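Local coordinates for protein endonuclease V (Bacillus subtilis, PDB 3GA2) that probably nicks DNA near deaminated bases, cutting at the second phosphodiester bond 3' to a deoxyinosine in a magnesium-dependent repair reaction, at residues P139-A144 with Q203-L208. The protein carries 1 engineered substitution. Numbering follows the deposited sequence.
Sequences PTIGIA and QITMSL
Ile-141 and Ile-143 reach from one face of strand 140-144 to Ile-204 and Thr-205, two consecutive residues near the end of helix 198-207. The helix lies against the mixed sheet of this RNase H-like fold; the axis of its final part, 203-207, passes 10.3 Å from that of strand 140-144, at 60° to it.

Take Ile-141 from its CB outward. CB points at the helix and divides into two arms. The short one, CG2, lies anti to the backbone N and stops 4.0 Å from Thr-205 OG1. The long one runs through CG1 and, with chi2 extended at 169°, carries CD1 up to the branch point of Ile-204. There CD1 sits 4.0 Å from Ile-204 CB and equally far from Ile-204 CG2, with Ile-204 CD1 slightly farther off, so one methyl rests against the base and both arms of its neighbour.

Two residues on, Ile-143 is folded differently: its chi2 of -67° bends the chain, and CD1 meets Thr-205 nearly end to end. That methyl is 3.5 Å from Thr-205 OG1 and 3.8 Å from Thr-205 CG2, touching both branches of the threonine. Leu-190 of the adjacent strand 188-194 also touches Ile-141, Ile-143 and Thr-205 and joins the cluster. The Ile-143 side chain comes within about 6 Å of that of Asp-116, a predicted magnesium ligand, so this packing lies close to the probable metal site.

The lone polar group at the interface, Thr-205 OG1, is hydrogen-bonded to Ser-201 O, one turn back in its own helix. With that need met inside the helix, the hydroxyl can face two isoleucine methyls, and strand and helix are joined here by van der Waals contact alone.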
loop_
_atom_site.group_PDB
_atom_site.type_symbol
_atom_site.label_atom_id
_atom_site.label_comp_id
_atom_site.label_asym_id
_atom_site.label_seq_id
_atom_site.Cartn_x
_atom_site.Cartn_y
_atom_site.Cartn_z
ATOM N N PRO A 139 -7.568 -6.473 -6.171
ATOM C CA PRO A 139 -7.881 -5.088 -5.814
ATOM C C PRO A 139 -6.907 -4.658 -4.708
ATOM O O PRO A 139 -6.593 -5.448 -3.810
ATOM C CB PRO A 139 -9.309 -5.182 -5.286
ATOM C CG PRO A 139 -9.888 -6.335 -6.059
ATOM C CD PRO A 139 -8.759 -7.333 -6.062
ATOM N N THR A 140 -6.425 -3.423 -4.772
ATOM C CA THR A 140 -5.513 -2.923 -3.755
ATOM C C THR A 140 -5.990 -1.561 -3.264
ATOM O O THR A 140 -6.732 -0.857 -3.959
ATOM C CB THR A 140 -4.056 -2.788 -4.275
ATOM O OG1 THR A 140 -4.015 -1.863 -5.370
ATOM C CG2 THR A 140 -3.520 -4.145 -4.734
ATOM N N ILE A 141 -5.557 -1.198 -2.059
ATOM C CA ILE A 141 -5.924 0.067 -1.438
ATOM C C ILE A 141 -4.682 0.716 -0.852
ATOM O O ILE A 141 -3.816 0.036 -0.299
ATOM C CB ILE A 141 -6.954 -0.141 -0.298
ATOM C CG1 ILE A 141 -8.255 -0.724 -0.863
ATOM C CG2 ILE A 141 -7.236 1.195 0.408
ATOM C CD1 ILE A 141 -9.233 -1.208 0.215
ATOM N N GLY A 142 -4.598 2.034 -0.981
ATOM C CA GLY A 142 -3.464 2.759 -0.449
ATOM C C GLY A 142 -3.809 3.439 0.861
ATOM O O GLY A 142 -4.800 4.161 0.953
ATOM N N ILE A 143 -2.993 3.195 1.881
ATOM C CA ILE A 143 -3.180 3.786 3.206
ATOM C C ILE A 143 -1.852 4.482 3.565
ATOM O O ILE A 143 -0.914 3.831 4.030
ATOM C CB ILE A 143 -3.464 2.704 4.278
ATOM C CG1 ILE A 143 -4.729 1.911 3.927
ATOM C CG2 ILE A 143 -3.610 3.361 5.646
ATOM C CD1 ILE A 143 -6.022 2.729 3.985
ATOM N N ALA A 144 -1.775 5.791 3.345
ATOM C CA ALA A 144 -0.551 6.546 3.637
ATOM C C ALA A 144 -0.595 7.294 4.982
ATOM O O ALA A 144 -1.608 7.897 5.331
ATOM C CB ALA A 144 -0.269 7.532 2.494
ATOM N N GLN A 203 -14.999 2.188 2.476
ATOM C CA GLN A 203 -15.801 1.276 3.294
ATOM C C GLN A 203 -14.986 0.131 3.871
ATOM O O GLN A 203 -15.163 -0.244 5.033
ATOM C CB GLN A 203 -16.957 0.699 2.479
ATOM C CG GLN A 203 -18.036 1.696 2.086
ATOM C CD GLN A 203 -18.615 2.443 3.274
ATOM O OE1 GLN A 203 -18.836 1.869 4.341
ATOM N NE2 GLN A 203 -18.882 3.732 3.087
ATOM N N ILE A 204 -14.108 -0.442 3.056
ATOM C CA ILE A 204 -13.271 -1.539 3.519
ATOM C C ILE A 204 -12.303 -1.032 4.589
ATOM O O ILE A 204 -12.091 -1.696 5.604
ATOM C CB ILE A 204 -12.463 -2.166 2.357
ATOM C CG1 ILE A 204 -13.415 -2.859 1.375
ATOM C CG2 ILE A 204 -11.447 -3.163 2.904
ATOM C CD1 ILE A 204 -12.721 -3.485 0.172
ATOM N N THR A 205 -11.725 0.148 4.371
ATOM C CA THR A 205 -10.784 0.709 5.341
ATOM C C THR A 205 -11.446 0.939 6.696
ATOM O O THR A 205 -10.907 0.544 7.732
ATOM C CB THR A 205 -10.175 2.043 4.839
ATOM O OG1 THR A 205 -9.380 1.795 3.672
ATOM C CG2 THR A 205 -9.288 2.671 5.916
HETATM N N MSE A 206 -12.617 1.570 6.689
HETATM C CA MSE A 206 -13.335 1.841 7.933
HETATM C C MSE A 206 -13.792 0.579 8.658
HETATM O O MSE A 206 -13.887 0.569 9.884
HETATM C CB MSE A 206 -14.550 2.741 7.673
HETATM C CG MSE A 206 -14.196 4.172 7.281
HETATM SE SE MSE A 206 -12.914 4.984 8.474
HETATM C CE MSE A 206 -13.902 4.862 10.142
ATOM N N SER A 207 -14.080 -0.481 7.908
ATOM C CA SER A 207 -14.517 -1.734 8.520
ATOM C C SER A 207 -13.362 -2.428 9.228
ATOM O O SER A 207 -13.565 -3.375 9.988
ATOM C CB SER A 207 -15.085 -2.687 7.465
ATOM O OG SER A 207 -16.330 -2.229 6.975
ATOM N N LEU A 208 -12.151 -1.950 8.967
ATOM C CA LEU A 208 -10.948 -2.525 9.551
ATOM C C LEU A 208 -10.351 -1.612 10.609
ATOM O O LEU A 208 -9.244 -1.842 11.098
ATOM C CB LEU A 208 -9.919 -2.778 8.447
ATOM C CG LEU A 208 -10.358 -3.739 7.337
ATOM C CD1 LEU A 208 -9.303 -3.778 6.222
ATOM C CD2 LEU A 208 -10.559 -5.115 7.925
#